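Local coordinates for single-stranded DNA-binding protein (Enterobacter phage Enc34, PDB 5ODK), which probably binds single-stranded DNA through an OB fold, consistent with a part in phage DNA replication, at residues Leu53-Asp58 and Ala62-Ile67; Gly21-Ser26 and Asp68-Leu73; Met89-Asp94 and Ser147-Trp152. All coordinates share one frame; numbering follows the deposited sequence.

Contact 1. Residues Leu53-Asp58 and Ala62-Ile67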
loop_
_atom_site.group_PDB
_atom_site.type_symbol
_atom_site.label_atom_id
_atom_site.label_comp_id
_atom_site.label_asym_id
_atom_site.label_seq_id
_atom_site.Cartn_x
_atom_site.Cartn_y
_atom_site.Cartn_z
ATOM N N LEU A 53 -0.280 3.070 -4.471
ATOM C CA LEU A 53 0.752 2.188 -5.030
ATOM C C LEU A 53 0.218 1.602 -6.312
ATOM O O LEU A 53 -0.888 1.037 -6.332
ATOM C CB LEU A 53 1.120 1.103 -4.043
ATOM C CG LEU A 53 1.535 1.584 -2.654
ATOM C CD1 LEU A 53 1.683 0.407 -1.718
ATOM C CD2 LEU A 53 2.825 2.402 -2.652
ATOM N N LEU A 54 0.967 1.758 -7.402
ATOM C CA LEU A 54 0.615 1.228 -8.688
ATOM C C LEU A 54 1.456 -0.007 -8.904
ATOM O O LEU A 54 2.689 0.062 -9.050
ATOM C CB LEU A 54 0.881 2.277 -9.744
ATOM C CG LEU A 54 0.145 3.585 -9.545
ATOM C CD1 LEU A 54 0.570 4.574 -10.602
ATOM C CD2 LEU A 54 -1.372 3.415 -9.538
ATOM N N MET A 55 0.803 -1.172 -8.879
ATOM C CA MET A 55 1.512 -2.433 -8.848
ATOM C C MET A 55 1.362 -3.125 -10.211
ATOM O O MET A 55 0.267 -3.565 -10.565
ATOM C CB MET A 55 0.950 -3.272 -7.702
ATOM C CG MET A 55 1.639 -4.576 -7.520
ATOM S SD MET A 55 1.209 -5.334 -5.942
ATOM C CE MET A 55 -0.403 -5.983 -6.304
ATOM N N PRO A 56 2.453 -3.231 -11.013
ATOM C CA PRO A 56 2.329 -3.858 -12.348
ATOM C C PRO A 56 1.792 -5.280 -12.284
ATOM O O PRO A 56 2.331 -6.148 -11.595
ATOM C CB PRO A 56 3.742 -3.801 -12.887
ATOM C CG PRO A 56 4.330 -2.576 -12.244
ATOM C CD PRO A 56 3.765 -2.579 -10.842
ATOM N N LYS A 57 0.705 -5.504 -13.005
ATOM C CA LYS A 57 0.044 -6.815 -12.957
ATOM C C LYS A 57 0.952 -7.951 -13.401
ATOM O O LYS A 57 0.921 -9.029 -12.806
ATOM C CB LYS A 57 -1.197 -6.813 -13.839
ATOM C CG LYS A 57 -2.318 -5.900 -13.372
ATOM C CD LYS A 57 -3.513 -5.991 -14.292
ATOM C CE LYS A 57 -4.729 -5.222 -13.801
ATOM N NZ LYS A 57 -5.814 -5.298 -14.809
ATOM N N ASP A 58 1.751 -7.713 -14.440
ATOM C CA ASP A 58 2.526 -8.777 -15.066
ATOM C C ASP A 58 3.641 -9.289 -14.197
ATOM O O ASP A 58 4.069 -10.392 -14.402
ATOM C CB ASP A 58 3.009 -8.391 -16.474
ATOM C CG ASP A 58 4.002 -7.235 -16.515
ATOM O OD1 ASP A 58 4.209 -6.501 -15.528
ATOM O OD2 ASP A 58 4.578 -7.056 -17.616
ATOM N N ALA A 62 1.496 -13.195 -8.015
ATOM C CA ALA A 62 1.487 -13.987 -6.782
ATOM C C ALA A 62 1.178 -13.154 -5.562
ATOM O O ALA A 62 0.397 -13.559 -4.709
ATOM C CB ALA A 62 2.807 -14.722 -6.605
ATOM N N ILE A 63 1.788 -11.977 -5.460
ATOM C CA ILE A 63 1.512 -11.151 -4.296
ATOM C C ILE A 63 0.085 -10.604 -4.345
ATOM O O ILE A 63 -0.547 -10.476 -3.305
ATOM C CB ILE A 63 2.587 -10.048 -4.054
ATOM C CG1 ILE A 63 2.444 -9.417 -2.645
ATOM C CG2 ILE A 63 2.580 -9.028 -5.158
ATOM C CD1 ILE A 63 2.686 -10.374 -1.507
ATOM N N LYS A 64 -0.453 -10.346 -5.532
ATOM C CA LYS A 64 -1.854 -9.959 -5.609
ATOM C C LYS A 64 -2.758 -11.084 -5.108
ATOM O O LYS A 64 -3.721 -10.821 -4.409
ATOM C CB LYS A 64 -2.232 -9.486 -7.006
ATOM C CG LYS A 64 -3.565 -8.712 -7.025
ATOM C CD LYS A 64 -4.654 -9.613 -7.500
ATOM C CE LYS A 64 -5.931 -8.758 -7.458
ATOM N NZ LYS A 64 -7.105 -9.577 -7.803
ATOM N N LYS A 65 -2.441 -12.332 -5.481
ATOM C CA LYS A 65 -3.210 -13.493 -5.002
ATOM C C LYS A 65 -3.196 -13.572 -3.463
ATOM O O LYS A 65 -4.225 -13.804 -2.822
ATOM C CB LYS A 65 -2.685 -14.775 -5.662
ATOM C CG LYS A 65 -3.422 -16.013 -5.231
ATOM C CD LYS A 65 -3.263 -17.136 -6.237
ATOM C CE LYS A 65 -4.140 -18.284 -5.792
ATOM N NZ LYS A 65 -4.225 -19.256 -6.892
ATOM N N ILE A 66 -2.026 -13.348 -2.883
ATOM C CA ILE A 66 -1.903 -13.336 -1.448
ATOM C C ILE A 66 -2.750 -12.204 -0.854
ATOM O O ILE A 66 -3.422 -12.367 0.158
ATOM C CB ILE A 66 -0.409 -13.177 -1.051
ATOM C CG1 ILE A 66 0.336 -14.502 -1.312
ATOM C CG2 ILE A 66 -0.285 -12.780 0.413
ATOM C CD1 ILE A 66 1.841 -14.443 -1.192
ATOM N N ILE A 67 -2.676 -11.024 -1.469
ATOM C CA ILE A 67 -3.496 -9.890 -0.995
ATOM C C ILE A 67 -4.975 -10.257 -0.999
ATOM O O ILE A 67 -5.668 -9.996 -0.002
ATOM C CB ILE A 67 -3.218 -8.629 -1.854
ATOM C CG1 ILE A 67 -1.860 -8.046 -1.491
ATOM C CG2 ILE A 67 -4.319 -7.583 -1.667
ATOM C CD1 ILE A 67 -1.330 -7.059 -2.511
#
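Met55 reaches helix 61-76 because its chain leaves the strand fully extended, with CG opposite the backbone N (chi1 -177°), and then bends at the last torsion (chi3 78°) to set the methyl group beside Lys64 and Ile67. The sulfur meets the branch methyl of Ile63, with Met55 SD 4.0 Å from Ile63 CG2, and these two side chains run roughly perpendicular to each other. Ile63's other branch runs away from Met55 to pack on Ile23. Beyond the sulfur, Met55 CE lies 4.0 Å from Lys64 CB, again in a crossing approach, while it meets Ile67 tip to tip, with Met55 CE 4.1 Å from Ile67 CD1. A flexible, unbranched thioether suits this place, since a single chain touches residues one helical turn apart. Lys64 contributes only the base of its chain; farther out it bends, and its ammonium group forms a salt bridge with Asp68 and a cation-pi contact with Trp109. No hydrogen bond passes between 53-58 and 62-67. Cohesion here is therefore apolar, resting on dispersion and the burial of thioether and methyl groups, while the lysine's charge is met elsewhere.

Contact 2. Residues Gly21-Ser26 and Asp68-Leu73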
loop_
_atom_site.group_PDB
_atom_site.type_symbol
_atom_site.label_atom_id
_atom_site.label_comp_id
_atom_site.label_asym_id
_atom_site.label_seq_id
_atom_site.Cartn_x
_atom_site.Cartn_y
_atom_site.Cartn_z
ATOM N N GLY A 21 0.469 -11.025 9.444
ATOM C CA GLY A 21 -0.491 -10.567 8.445
ATOM C C GLY A 21 -0.065 -9.370 7.638
ATOM O O GLY A 21 -0.736 -8.977 6.694
ATOM N N HIS A 22 1.065 -8.744 8.015
ATOM C CA HIS A 22 1.641 -7.713 7.184
ATOM C C HIS A 22 1.973 -8.232 5.803
ATOM O O HIS A 22 2.256 -9.438 5.656
ATOM C CB HIS A 22 2.919 -7.152 7.830
ATOM C CG HIS A 22 2.684 -6.447 9.120
ATOM N ND1 HIS A 22 2.553 -7.113 10.308
ATOM C CD2 HIS A 22 2.594 -5.121 9.411
ATOM C CE1 HIS A 22 2.408 -6.232 11.286
ATOM N NE2 HIS A 22 2.393 -5.014 10.759
ATOM N N ILE A 23 1.910 -7.340 4.833
ATOM C CA ILE A 23 2.185 -7.657 3.448
ATOM C C ILE A 23 3.175 -6.626 2.927
ATOM O O ILE A 23 2.887 -5.417 2.952
ATOM C CB ILE A 23 0.893 -7.611 2.594
ATOM C CG1 ILE A 23 -0.187 -8.501 3.210
ATOM C CG2 ILE A 23 1.198 -8.008 1.151
ATOM C CD1 ILE A 23 -1.551 -8.282 2.597
ATOM N N LYS A 24 4.301 -7.086 2.391
ATOM C CA LYS A 24 5.222 -6.217 1.647
ATOM C C LYS A 24 4.910 -6.338 0.163
ATOM O O LYS A 24 4.872 -7.458 -0.350
ATOM C CB LYS A 24 6.692 -6.571 1.900
ATOM C CG LYS A 24 7.683 -5.656 1.192
ATOM C CD LYS A 24 9.115 -6.041 1.533
ATOM C CE LYS A 24 10.136 -5.181 0.843
ATOM N NZ LYS A 24 11.504 -5.592 1.297
ATOM N N VAL A 25 4.643 -5.216 -0.491
ATOM C CA VAL A 25 4.548 -5.117 -1.938
ATOM C C VAL A 25 5.791 -4.408 -2.412
ATOM O O VAL A 25 6.084 -3.284 -1.983
ATOM C CB VAL A 25 3.264 -4.467 -2.446
ATOM C CG1 VAL A 25 2.073 -5.359 -2.126
ATOM C CG2 VAL A 25 3.075 -3.043 -1.999
ATOM N N SER A 26 6.574 -5.085 -3.243
ATOM C CA SER A 26 7.889 -4.593 -3.642
ATOM C C SER A 26 7.874 -4.089 -5.059
ATOM O O SER A 26 7.215 -4.687 -5.927
ATOM C CB SER A 26 8.950 -5.651 -3.459
ATOM O OG SER A 26 8.954 -6.141 -2.124
ATOM N N ASP A 68 -5.453 -10.908 -2.070
ATOM C CA ASP A 68 -6.859 -11.295 -2.095
ATOM C C ASP A 68 -7.194 -12.246 -0.937
ATOM O O ASP A 68 -8.240 -12.130 -0.296
ATOM C CB ASP A 68 -7.219 -11.907 -3.438
ATOM C CG ASP A 68 -7.307 -10.909 -4.571
ATOM O OD1 ASP A 68 -7.416 -9.685 -4.337
ATOM O OD2 ASP A 68 -7.330 -11.379 -5.734
ATOM N N GLU A 69 -6.304 -13.198 -0.690
ATOM C CA GLU A 69 -6.484 -14.152 0.408
ATOM C C GLU A 69 -6.522 -13.453 1.765
ATOM O O GLU A 69 -7.326 -13.734 2.621
ATOM C CB GLU A 69 -5.395 -15.205 0.377
ATOM C CG GLU A 69 -5.542 -16.127 -0.828
ATOM C CD GLU A 69 -4.330 -16.925 -1.225
ATOM O OE1 GLU A 69 -3.284 -16.850 -0.579
ATOM O OE2 GLU A 69 -4.448 -17.674 -2.222
ATOM N N GLN A 70 -5.651 -12.474 1.945
ATOM C CA GLN A 70 -5.594 -11.735 3.208
ATOM C C GLN A 70 -6.816 -10.837 3.377
ATOM O O GLN A 70 -7.288 -10.659 4.500
ATOM C CB GLN A 70 -4.308 -10.918 3.327
ATOM C CG GLN A 70 -3.084 -11.822 3.322
ATOM C CD GLN A 70 -3.060 -12.810 4.466
ATOM O OE1 GLN A 70 -3.215 -12.447 5.619
ATOM N NE2 GLN A 70 -2.960 -14.092 4.131
ATOM N N ILE A 71 -7.336 -10.293 2.275
ATOM C CA ILE A 71 -8.611 -9.577 2.326
ATOM C C ILE A 71 -9.757 -10.481 2.822
ATOM O O ILE A 71 -10.545 -10.061 3.669
ATOM C CB ILE A 71 -8.917 -8.944 0.958
ATOM C CG1 ILE A 71 -8.023 -7.733 0.765
ATOM C CG2 ILE A 71 -10.391 -8.565 0.809
ATOM C CD1 ILE A 71 -8.071 -7.172 -0.638
ATOM N N GLU A 72 -9.812 -11.733 2.343
ATOM C CA GLU A 72 -10.830 -12.654 2.813
ATOM C C GLU A 72 -10.692 -12.957 4.301
ATOM O O GLU A 72 -11.677 -13.008 5.027
ATOM C CB GLU A 72 -10.859 -13.941 1.961
ATOM C CG GLU A 72 -11.271 -13.674 0.531
ATOM C CD GLU A 72 -12.637 -12.990 0.422
ATOM O OE1 GLU A 72 -13.617 -13.514 0.982
ATOM O OE2 GLU A 72 -12.722 -11.910 -0.204
ATOM N N LEU A 73 -9.459 -13.116 4.771
ATOM C CA LEU A 73 -9.220 -13.387 6.185
ATOM C C LEU A 73 -9.691 -12.196 7.029
ATOM O O LEU A 73 -10.245 -12.342 8.130
ATOM C CB LEU A 73 -7.743 -13.651 6.409
ATOM C CG LEU A 73 -7.270 -13.971 7.809
ATOM C CD1 LEU A 73 -7.907 -15.250 8.322
ATOM C CD2 LEU A 73 -5.741 -14.060 7.832
HETATM O O HOH W 1 -3.326 -9.819 6.442
#
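Ile23 and Gln70 make the close part of this contact, and they do so through carbon alone. The delta methyl of Ile23 lies against the first two methylenes of the glutamine: Ile23 CD1 is 3.9 Å from Gln70 CB and equally far from Gln70 CG, the two side chains running antiparallel alongside one another. Isoleucine suits a strand position that faces a helix, because its longer branch can extend to the helix surface. Glutamine suits the other side, since the aliphatic base of its chain covers the methyl and its amide can turn to a more polar neighbourhood. That turn comes from the bend at chi2 (-61°), which carries the amide away from an extended course.

The second part is looser and wetter. Gly21 and the glutamine do not bond directly: Gly21 CA stands 4.4 Å from Gln70 OE1, and a water bridges the two residues. It donates to both acceptors, lying 2.7 Å from Gly21 O and 2.8 Å from Gln70 OE1, so two oxygens that could not bond each other are joined through its protons. Gly21 has a positive phi (92°), a conformation in which a CB would press on the carbonyl oxygen of the preceding residue, and glycine adopts it without that conflict. Both Gly21 and Gln70 are partly exposed, whereas Ile23 is buried.

Ile23 also packs on Ile63 and Ile67, earlier in helix 61-76, while Gln70 touches Leu17 of strand 15-18. Backbone hydrogen bonds place strand 23-26 between its antiparallel neighbours 15-18 and 144-156, with helix 61-76 lying across the face to which Ile23 points.

Contact 3. Residues Met89-Asp94 and Ser147-Trp152. With PO4 (phosphate ion), chain D.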
loop_
_atom_site.group_PDB
_atom_site.type_symbol
_atom_site.label_atom_id
_atom_site.label_comp_id
_atom_site.label_asym_id
_atom_site.label_seq_id
_atom_site.Cartn_x
_atom_site.Cartn_y
_atom_site.Cartn_z
ATOM N N MET A 89 -15.316 -1.345 -2.472
ATOM C CA MET A 89 -15.006 -0.873 -1.141
ATOM C C MET A 89 -13.755 -1.540 -0.577
ATOM O O MET A 89 -13.507 -1.479 0.621
ATOM C CB MET A 89 -16.243 -1.094 -0.255
ATOM C CG MET A 89 -17.449 -0.294 -0.739
ATOM S SD MET A 89 -17.188 1.480 -0.531
ATOM C CE MET A 89 -17.935 1.720 1.081
ATOM N N LEU A 90 -12.932 -2.087 -1.466
ATOM C CA LEU A 90 -11.624 -2.632 -1.090
ATOM C C LEU A 90 -10.508 -1.627 -1.391
ATOM O O LEU A 90 -10.618 -0.803 -2.290
ATOM C CB LEU A 90 -11.339 -3.938 -1.870
ATOM C CG LEU A 90 -12.344 -5.054 -1.734
ATOM C CD1 LEU A 90 -11.950 -6.219 -2.644
ATOM C CD2 LEU A 90 -12.518 -5.472 -0.292
ATOM N N PHE A 91 -9.397 -1.807 -0.687
ATOM C CA PHE A 91 -8.234 -0.924 -0.883
ATOM C C PHE A 91 -7.481 -1.185 -2.184
ATOM O O PHE A 91 -6.555 -0.436 -2.497
ATOM C CB PHE A 91 -7.256 -1.028 0.303
ATOM C CG PHE A 91 -6.587 -2.373 0.481
ATOM C CD1 PHE A 91 -5.479 -2.707 -0.253
ATOM C CD2 PHE A 91 -7.054 -3.287 1.423
ATOM C CE1 PHE A 91 -4.841 -3.919 -0.078
ATOM C CE2 PHE A 91 -6.420 -4.496 1.612
ATOM C CZ PHE A 91 -5.286 -4.800 0.875
ATOM N N ILE A 92 -7.806 -2.281 -2.886
ATOM C CA ILE A 92 -7.117 -2.640 -4.131
ATOM C C ILE A 92 -8.155 -2.626 -5.244
ATOM O O ILE A 92 -9.228 -3.195 -5.094
ATOM C CB ILE A 92 -6.370 -3.966 -4.030
ATOM C CG1 ILE A 92 -5.599 -4.277 -5.326
ATOM C CG2 ILE A 92 -7.278 -5.129 -3.621
ATOM C CD1 ILE A 92 -4.569 -5.392 -5.195
ATOM N N LYS A 93 -7.823 -1.971 -6.346
ATOM C CA LYS A 93 -8.698 -1.797 -7.481
ATOM C C LYS A 93 -7.961 -2.096 -8.782
ATOM O O LYS A 93 -6.725 -2.174 -8.820
ATOM C CB LYS A 93 -9.290 -0.359 -7.491
ATOM C CG LYS A 93 -10.270 -0.138 -6.342
ATOM C CD LYS A 93 -10.960 1.221 -6.235
ATOM C CE LYS A 93 -12.082 1.140 -5.199
ATOM N NZ LYS A 93 -12.742 2.448 -5.055
ATOM N N ASP A 94 -8.723 -2.327 -9.846
ATOM C CA ASP A 94 -8.177 -2.704 -11.143
ATOM C C ASP A 94 -7.925 -1.446 -11.989
ATOM O O ASP A 94 -8.867 -0.765 -12.405
ATOM C CB ASP A 94 -9.173 -3.646 -11.823
ATOM C CG ASP A 94 -8.675 -4.191 -13.140
ATOM O OD1 ASP A 94 -7.751 -3.634 -13.753
ATOM O OD2 ASP A 94 -9.288 -5.159 -13.597
ATOM N N SER A 147 6.647 -1.211 -0.072
ATOM C CA SER A 147 5.840 -0.750 1.055
ATOM C C SER A 147 5.283 -1.908 1.838
ATOM O O SER A 147 4.882 -2.931 1.235
ATOM C CB SER A 147 4.716 0.141 0.531
ATOM O OG SER A 147 3.832 0.604 1.531
ATOM N N VAL A 148 5.208 -1.762 3.146
ATOM C CA VAL A 148 4.520 -2.705 4.020
ATOM C C VAL A 148 3.189 -2.119 4.444
ATOM O O VAL A 148 3.115 -0.980 4.943
ATOM C CB VAL A 148 5.368 -3.124 5.240
ATOM C CG1 VAL A 148 4.588 -4.097 6.104
ATOM C CG2 VAL A 148 6.672 -3.742 4.799
ATOM N N ILE A 149 2.153 -2.932 4.215
ATOM C CA ILE A 149 0.784 -2.586 4.521
ATOM C C ILE A 149 0.142 -3.709 5.335
ATOM O O ILE A 149 0.704 -4.813 5.436
ATOM C CB ILE A 149 -0.040 -2.318 3.225
ATOM C CG1 ILE A 149 -0.141 -3.583 2.351
ATOM C CG2 ILE A 149 0.569 -1.168 2.432
ATOM C CD1 ILE A 149 -1.089 -3.446 1.189
ATOM N N ARG A 150 -1.014 -3.445 5.911
ATOM C CA ARG A 150 -1.784 -4.543 6.504
ATOM C C ARG A 150 -3.256 -4.191 6.429
ATOM O O ARG A 150 -3.643 -3.084 6.777
ATOM C CB ARG A 150 -1.395 -4.830 7.946
ATOM C CG ARG A 150 -1.937 -6.199 8.362
ATOM C CD ARG A 150 -1.369 -6.695 9.665
ATOM N NE ARG A 150 -1.888 -5.939 10.803
ATOM C CZ ARG A 150 -1.654 -6.264 12.077
ATOM N NH1 ARG A 150 -0.822 -7.274 12.393
ATOM N NH2 ARG A 150 -2.229 -5.569 13.036
ATOM N N PRO A 151 -4.094 -5.145 5.990
ATOM C CA PRO A 151 -5.531 -4.833 5.902
ATOM C C PRO A 151 -6.183 -4.637 7.277
ATOM O O PRO A 151 -5.696 -5.123 8.312
ATOM C CB PRO A 151 -6.101 -6.107 5.284
ATOM C CG PRO A 151 -4.969 -6.753 4.573
ATOM C CD PRO A 151 -3.807 -6.514 5.506
ATOM N N TRP A 152 -7.301 -3.928 7.268
ATOM C CA TRP A 152 -8.203 -3.824 8.416
ATOM C C TRP A 152 -9.617 -3.606 7.890
ATOM O O TRP A 152 -9.811 -3.133 6.783
ATOM C CB TRP A 152 -7.779 -2.726 9.397
ATOM C CG TRP A 152 -7.746 -1.341 8.901
ATOM C CD1 TRP A 152 -6.734 -0.746 8.187
ATOM C CD2 TRP A 152 -8.717 -0.332 9.148
ATOM N NE1 TRP A 152 -7.028 0.558 7.942
ATOM C CE2 TRP A 152 -8.221 0.868 8.553
ATOM C CE3 TRP A 152 -9.929 -0.292 9.851
ATOM C CZ2 TRP A 152 -8.917 2.076 8.619
ATOM C CZ3 TRP A 152 -10.612 0.941 9.935
ATOM C CH2 TRP A 152 -10.102 2.103 9.307
HETATM P P PO4 D . -5.783 -3.894 13.220
HETATM O O1 PO4 D . -4.428 -3.787 12.714
HETATM O O2 PO4 D . -5.624 -4.679 14.527
HETATM O O3 PO4 D . -6.495 -2.548 13.451
HETATM O O4 PO4 D . -6.674 -4.749 12.299
#
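Arg150 NH2 donates to phosphate O1 at 2.8 Å, in a fairly straight bond with an N-H...O angle of 158°. The oxygen sits at the edge of the guanidinium group, near its plane, where an N-H can point at it. The other terminal nitrogen, NH1, is bonded to the carbonyl oxygen of Ser20, which helps fix the group's rotation. Trp152 borders the same ion with its CB, 3.7 Å from phosphate O4. The phosphate probably came from the crystallisation liquor.

Across the contact, by contrast, everything is apolar. Phe91 holds its ring over the backbone, with CG between the N and the carbonyl carbon (chi1 65°), and two neighbouring residues approach it obliquely. Phe91 CE1 is 4.0 Å from Ile149 CD1, the two side chains facing one another. Elsewhere on the ring, Phe91 CE2 is 4.0 Å from Pro151 CG. A broad aromatic ring suits a position that must meet two residues spaced two apart on a strand, and the compact proline ring adds hydrocarbon without a backbone N-H.

Ile149 and Pro151 thus meet Phe91, while Arg150 leaves on the other side of the strand. Strand 144-156, paired with 23-26, 28-34 and 159-173, belongs to a curled, mainly antiparallel sheet, consistent with the OB fold, whose barrel interior is filled by apolar side chains.

The apolar parts of the three contacts adjoin where helix 61-76 packs on the sheet. Contacts 1 and 2 share that helix, their centres about 10 Å apart, and contact 1 is nested in the loop that contact 2 closes; Ile67 CD1 packs 3.8 Å from Val25 CG1. Contacts 2 and 3, with centres about 8 Å apart, are joined through the sheet, where Ile23 N lies 2.9 Å from Ile149 O in a probable backbone hydrogen bond. Contacts 1 and 3 meet where Ile67 CG2 touches Phe91 CZ at 3.9 Å, and, farther out, where Lys57 NZ forms a salt bridge with Asp94 OD1 at 2.8 Å. Lys13, which binds magnesium in a structure of this protein but holds no metal here, has its side chain about 7 Å from that of Ile63.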